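Local coordinates for protein 3-keto-5-aminohexanoate cleavage enzyme (Ralstonia eutropha, PDB 3C6C) that probably cleaves 3-keto-5-aminohexanoate or a related beta-keto acid with the help of a divalent metal, at residues 114-117 with 118-121; 285-288 with 289-293; 186-189 with 190-194. All blocks are in the same frame, centred on the assembly; numbering follows the deposited sequence.

Interaction 1: residues 114-117 with 118-121; sequences PEDE and SKAL
Ser-118 answers the carboxylate of Asp-116 twice. The hydroxyl Ser-118 OG gives a short bond of 2.6 Å to Asp-116 OD1. The backbone Ser-118 N reaches the same Asp-116 OD1 at 3.2 Å, with an N-H...O angle of 153°. Both donors come from one face of the carboxylate, above its plane, a grip that fixes how the group is turned. The carboxylate gets there because Asp-116 CG lies anti to its own backbone N (chi1 -178°). Lys-119 closes the type I beta turn from Asp-116: Lys-119 N bonds Asp-116 O at 2.9 Å. The aliphatic chain then runs past the other carboxylate oxygen, Lys-119 CD standing 3.4 Å from Asp-116 OD2. A bend at the last torsion (chi4 36°) carries Lys-119 NZ to a salt bridge of 3.5 Å with Asp-116 OD2, weak as a hydrogen bond. Leu-121 lays CD1 against Pro-114 CD at 4.0 Å, the two side chains crossing at about a right angle. Glu-117 turns its carboxylate to Arg-167, Thr-165 and Thr-168 of the second subunit. Asp-116 thus serves the turn with backbone and side chain together, and two serine donors plus a nearby ammonium would probably stabilise its negative charge.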
# COMPACT_ATOMS: atom_id res chain seq x y z
N PRO A 114 29.54 27.57 -7.17
CA PRO A 114 28.43 28.41 -6.74
C PRO A 114 28.33 29.74 -7.45
O PRO A 114 27.29 30.39 -7.41
CB PRO A 114 28.73 28.65 -5.25
CG PRO A 114 30.15 28.31 -5.07
CD PRO A 114 30.43 27.22 -6.05
N GLU A 115 29.43 30.14 -8.08
CA GLU A 115 29.52 31.47 -8.71
C GLU A 115 28.93 31.39 -10.09
O GLU A 115 28.56 32.40 -10.71
CB GLU A 115 30.97 31.96 -8.80
CG GLU A 115 31.63 32.19 -7.46
CD GLU A 115 30.76 33.01 -6.52
OE1 GLU A 115 30.20 34.03 -6.97
OE2 GLU A 115 30.64 32.61 -5.33
N ASP A 116 28.83 30.15 -10.54
CA ASP A 116 28.31 29.79 -11.86
C ASP A 116 28.13 28.29 -12.00
O ASP A 116 29.06 27.56 -12.35
CB ASP A 116 29.26 30.28 -12.95
CG ASP A 116 28.74 29.97 -14.35
OD1 ASP A 116 27.60 29.48 -14.46
OD2 ASP A 116 29.47 30.23 -15.33
N GLU A 117 26.91 27.86 -11.71
CA GLU A 117 26.62 26.44 -11.54
C GLU A 117 26.67 25.67 -12.86
O GLU A 117 26.61 24.43 -12.87
CB GLU A 117 25.31 26.22 -10.80
CG GLU A 117 25.47 26.57 -9.34
CD GLU A 117 24.28 26.21 -8.49
OE1 GLU A 117 23.13 26.56 -8.84
OE2 GLU A 117 24.49 25.57 -7.46
N SER A 118 26.86 26.41 -13.95
CA SER A 118 27.07 25.78 -15.27
C SER A 118 28.47 25.16 -15.33
O SER A 118 28.78 24.32 -16.17
CB SER A 118 26.86 26.77 -16.43
OG SER A 118 27.86 27.79 -16.46
N LYS A 119 29.29 25.57 -14.38
CA LYS A 119 30.68 25.14 -14.31
C LYS A 119 30.96 24.25 -13.12
O LYS A 119 30.49 24.51 -12.00
CB LYS A 119 31.60 26.35 -14.22
CG LYS A 119 31.56 27.24 -15.44
CD LYS A 119 32.38 28.50 -15.22
CE LYS A 119 32.81 29.13 -16.56
NZ LYS A 119 31.77 28.99 -17.61
N ALA A 120 31.75 23.22 -13.39
CA ALA A 120 32.20 22.25 -12.39
C ALA A 120 33.48 22.70 -11.69
O ALA A 120 34.49 23.01 -12.34
CB ALA A 120 32.40 20.85 -13.04
N LEU A 121 33.43 22.75 -10.36
CA LEU A 121 34.63 23.01 -9.55
C LEU A 121 35.67 21.95 -9.81
O LEU A 121 35.34 20.80 -10.10
CB LEU A 121 34.32 23.08 -8.05
CG LEU A 121 33.46 24.27 -7.65
CD1 LEU A 121 33.03 24.18 -6.21
CD2 LEU A 121 34.20 25.57 -7.94

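Interaction 2: residues 285-288 with 289-293; sequences LVER and ARTVI
Leu-285 O receives Ala-289 N at 3.1 Å, the first of four successive i to i+4 bonds that make this a regular stretch of alpha-helix; Ala-289 CB rests 3.6 Å from the same oxygen. Val-286 O takes Arg-290 N at 2.9 Å, and Arg-290 CB lies 3.3 Å from that carbonyl oxygen. From there the arginine chain runs extended, its CG anti to the backbone N (chi1 175°), to a salt bridge with Glu-294 and a bond to the carbonyl of Ala-60. Glu-287 O accepts Thr-291 N at 3.0 Å, and Thr-291 OG1 stands equally near, at 3.0 Å, because the hydroxyl is folded back beside its own backbone N (chi1 -66°). Arg-288 O bonds Val-292 N at 3.1 Å, with Val-292 CG2 alongside that oxygen at 3.5 Å. One side of helix 282-295 is apolar and lies on the barrel: Val-286 and Ala-289 pack on Leu-26 of strand 23-29 and on Val-266 of strand 264-266. Leu-285 and Val-292 lean on helix 250-260, and Thr-291 and Val-292 also meet His-295 of the third subunit.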
# COMPACT_ATOMS: atom_id res chain seq x y z
N LEU A 285 28.75 -9.06 10.70
CA LEU A 285 27.54 -8.51 10.06
C LEU A 285 26.88 -9.58 9.20
O LEU A 285 25.67 -9.76 9.22
CB LEU A 285 27.84 -7.25 9.26
CG LEU A 285 28.29 -6.01 10.05
CD1 LEU A 285 28.64 -4.86 9.08
CD2 LEU A 285 27.24 -5.58 11.14
N VAL A 286 27.71 -10.31 8.45
CA VAL A 286 27.24 -11.42 7.63
C VAL A 286 26.61 -12.49 8.51
O VAL A 286 25.56 -13.04 8.21
CB VAL A 286 28.37 -12.03 6.74
CG1 VAL A 286 27.87 -13.31 6.06
CG2 VAL A 286 28.85 -11.02 5.64
N GLU A 287 27.27 -12.79 9.62
CA GLU A 287 26.80 -13.86 10.53
C GLU A 287 25.44 -13.51 11.10
O GLU A 287 24.52 -14.34 11.16
CB GLU A 287 27.80 -14.08 11.66
CG GLU A 287 27.34 -15.06 12.69
CD GLU A 287 28.36 -15.20 13.84
OE1 GLU A 287 29.18 -14.26 14.04
OE2 GLU A 287 28.32 -16.25 14.52
N ARG A 288 25.28 -12.25 11.44
CA ARG A 288 24.02 -11.77 12.05
C ARG A 288 22.87 -11.89 11.06
O ARG A 288 21.79 -12.37 11.39
CB ARG A 288 24.16 -10.33 12.57
CG ARG A 288 22.84 -9.66 13.01
CD ARG A 288 23.09 -8.53 14.02
NE ARG A 288 23.80 -9.11 15.15
CZ ARG A 288 24.20 -8.47 16.24
NH1 ARG A 288 23.99 -7.17 16.38
NH2 ARG A 288 24.82 -9.14 17.19
N ALA A 289 23.13 -11.46 9.83
CA ALA A 289 22.12 -11.46 8.75
C ALA A 289 21.71 -12.91 8.42
O ALA A 289 20.54 -13.26 8.26
CB ALA A 289 22.67 -10.70 7.50
N ARG A 290 22.73 -13.75 8.38
CA ARG A 290 22.55 -15.19 8.07
C ARG A 290 21.67 -15.87 9.10
O ARG A 290 20.74 -16.64 8.77
CB ARG A 290 23.89 -15.89 7.90
CG ARG A 290 23.75 -17.39 7.71
CD ARG A 290 25.09 -17.99 7.45
NE ARG A 290 25.04 -19.44 7.56
CZ ARG A 290 26.11 -20.22 7.48
NH1 ARG A 290 27.30 -19.69 7.24
NH2 ARG A 290 25.97 -21.53 7.60
N THR A 291 21.94 -15.55 10.36
CA THR A 291 21.16 -16.08 11.48
C THR A 291 19.68 -15.69 11.39
O THR A 291 18.78 -16.52 11.54
CB THR A 291 21.77 -15.66 12.83
OG1 THR A 291 23.06 -16.28 12.97
CG2 THR A 291 20.86 -16.07 14.00
N VAL A 292 19.44 -14.42 11.09
CA VAL A 292 18.09 -13.93 10.91
C VAL A 292 17.38 -14.67 9.76
O VAL A 292 16.27 -15.20 9.92
CB VAL A 292 18.03 -12.38 10.72
CG1 VAL A 292 16.60 -11.98 10.25
CG2 VAL A 292 18.44 -11.64 12.04
N ILE A 293 18.04 -14.74 8.62
CA ILE A 293 17.48 -15.40 7.41
C ILE A 293 17.10 -16.87 7.69
O ILE A 293 16.03 -17.35 7.34
CB ILE A 293 18.47 -15.24 6.20
CG1 ILE A 293 18.50 -13.76 5.76
CG2 ILE A 293 18.10 -16.16 5.01
CD1 ILE A 293 19.70 -13.42 4.85

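Interaction 3: residues 186-189 with 190-194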
# COMPACT_ATOMS: atom_id res chain seq x y z
N GLU A 186 21.61 0.17 -9.52
CA GLU A 186 21.37 0.82 -8.23
C GLU A 186 20.38 1.98 -8.42
O GLU A 186 20.62 2.93 -9.17
CB GLU A 186 22.66 1.33 -7.58
CG GLU A 186 23.92 0.45 -7.72
CD GLU A 186 23.88 -0.88 -7.00
OE1 GLU A 186 22.96 -1.12 -6.18
OE2 GLU A 186 24.82 -1.70 -7.25
N VAL A 187 19.28 1.87 -7.69
CA VAL A 187 18.14 2.80 -7.80
C VAL A 187 17.78 3.50 -6.50
O VAL A 187 17.83 2.92 -5.40
CB VAL A 187 16.89 2.06 -8.41
CG1 VAL A 187 17.24 1.44 -9.79
CG2 VAL A 187 16.30 1.01 -7.41
N PHE A 188 17.47 4.79 -6.64
CA PHE A 188 17.20 5.68 -5.50
C PHE A 188 15.79 6.23 -5.49
O PHE A 188 15.41 7.01 -4.62
CB PHE A 188 18.19 6.86 -5.51
CG PHE A 188 19.63 6.46 -5.30
CD1 PHE A 188 20.37 5.88 -6.32
CD2 PHE A 188 20.26 6.70 -4.09
CE1 PHE A 188 21.69 5.54 -6.13
CE2 PHE A 188 21.59 6.36 -3.90
CZ PHE A 188 22.29 5.79 -4.92
N SER A 189 15.01 5.81 -6.49
CA SER A 189 13.67 6.37 -6.75
C SER A 189 12.88 5.49 -7.70
O SER A 189 13.45 4.65 -8.35
CB SER A 189 13.78 7.74 -7.39
OG SER A 189 14.29 7.62 -8.72
N PRO A 190 11.58 5.72 -7.82
CA PRO A 190 10.80 4.94 -8.80
C PRO A 190 11.21 5.30 -10.23
O PRO A 190 11.24 4.46 -11.12
CB PRO A 190 9.36 5.35 -8.50
CG PRO A 190 9.47 6.62 -7.77
CD PRO A 190 10.70 6.50 -6.94
N GLY A 191 11.53 6.56 -10.41
CA GLY A 191 11.97 7.07 -11.70
C GLY A 191 13.20 6.35 -12.19
O GLY A 191 13.33 6.02 -13.37
N ASP A 192 14.10 6.07 -11.27
CA ASP A 192 15.32 5.33 -11.57
C ASP A 192 14.98 3.91 -12.05
O ASP A 192 15.60 3.38 -12.98
CB ASP A 192 16.25 5.23 -10.34
CG ASP A 192 16.91 6.54 -9.93
OD1 ASP A 192 16.79 7.60 -10.62
OD2 ASP A 192 17.58 6.51 -8.86
N ILE A 193 14.01 3.29 -11.39
CA ILE A 193 13.53 1.95 -11.76
C ILE A 193 12.97 1.97 -13.20
O ILE A 193 13.22 1.06 -13.99
CB ILE A 193 12.51 1.36 -10.77
CG1 ILE A 193 13.21 1.17 -9.41
CG2 ILE A 193 11.91 0.07 -11.31
CD1 ILE A 193 12.26 0.87 -8.23
N LEU A 194 12.22 3.01 -13.50
CA LEU A 194 11.66 3.15 -14.86
C LEU A 194 12.76 3.21 -15.90
O LEU A 194 12.67 2.60 -16.98
CB LEU A 194 10.76 4.39 -14.99
CG LEU A 194 9.47 4.41 -14.16
CD1 LEU A 194 8.62 5.58 -14.60
CD2 LEU A 194 8.71 3.12 -14.22
O HOH W 1 15.86 9.86 -9.06
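Asp-192 OD2 is gripped by the backbone N of Phe-188 at 2.8 Å and by the hydroxyl of Thr-149 from a neighbouring loop. The Phe-188 N-H meets the oxygen on its anti side, 17° out of the carboxylate plane. The same oxygen lies at the edge of the Phe-188 ring, in its plane, with ring and carboxylate planes 80° apart. Asp-192 CG stands anti to its carbonyl carbon (chi1 -70°), which carries the carboxylate back over the start of the helix towards the chain that leads into it. Ser-189, at the N-cap, answers the same residue: Ser-189 OG accepts from Asp-192 N at 3.0 Å. A water joins the two side chains, 2.8 Å from Ser-189 OG and donating to Asp-192 OD1. Ser-189 O adds weak bonds from Asp-192 N and Ile-193 N, while Pro-190 opens the helix with its ring close against the serine. Beside this polar cap Val-187 CG2 meets Ile-193 CG1 at 3.7 Å, the side chains crossing at about a right angle. The contact is the strand-to-helix turn of a beta-alpha-beta unit: strand 182-187, helix 190-201, then strand 210-214, which pairs in parallel with the first strand. Pro-190 and Ile-193 pack on helix 225-232, and Ser-189 and Pro-190 meet their own counterparts in the second subunit.

All three contacts are local, but they sit in different layers of the molecule. Interaction 3 is buried where a barrel strand passes into its helix, and interaction 2 is partly buried along an outer helix; interaction 1 lies at the surface, in a loop beside the small antiparallel sheet. Interactions 1 and 2 stand on opposite sides of the chain's centre, their own centres 45 Å apart. Aspartates dominate interactions 1 and 3, holding a beta turn in one and a helix start in the other, whereas interaction 2 relies on backbone bonds with an apolar face. Interactions 1 and 3 touch the second subunit, interaction 2 the third.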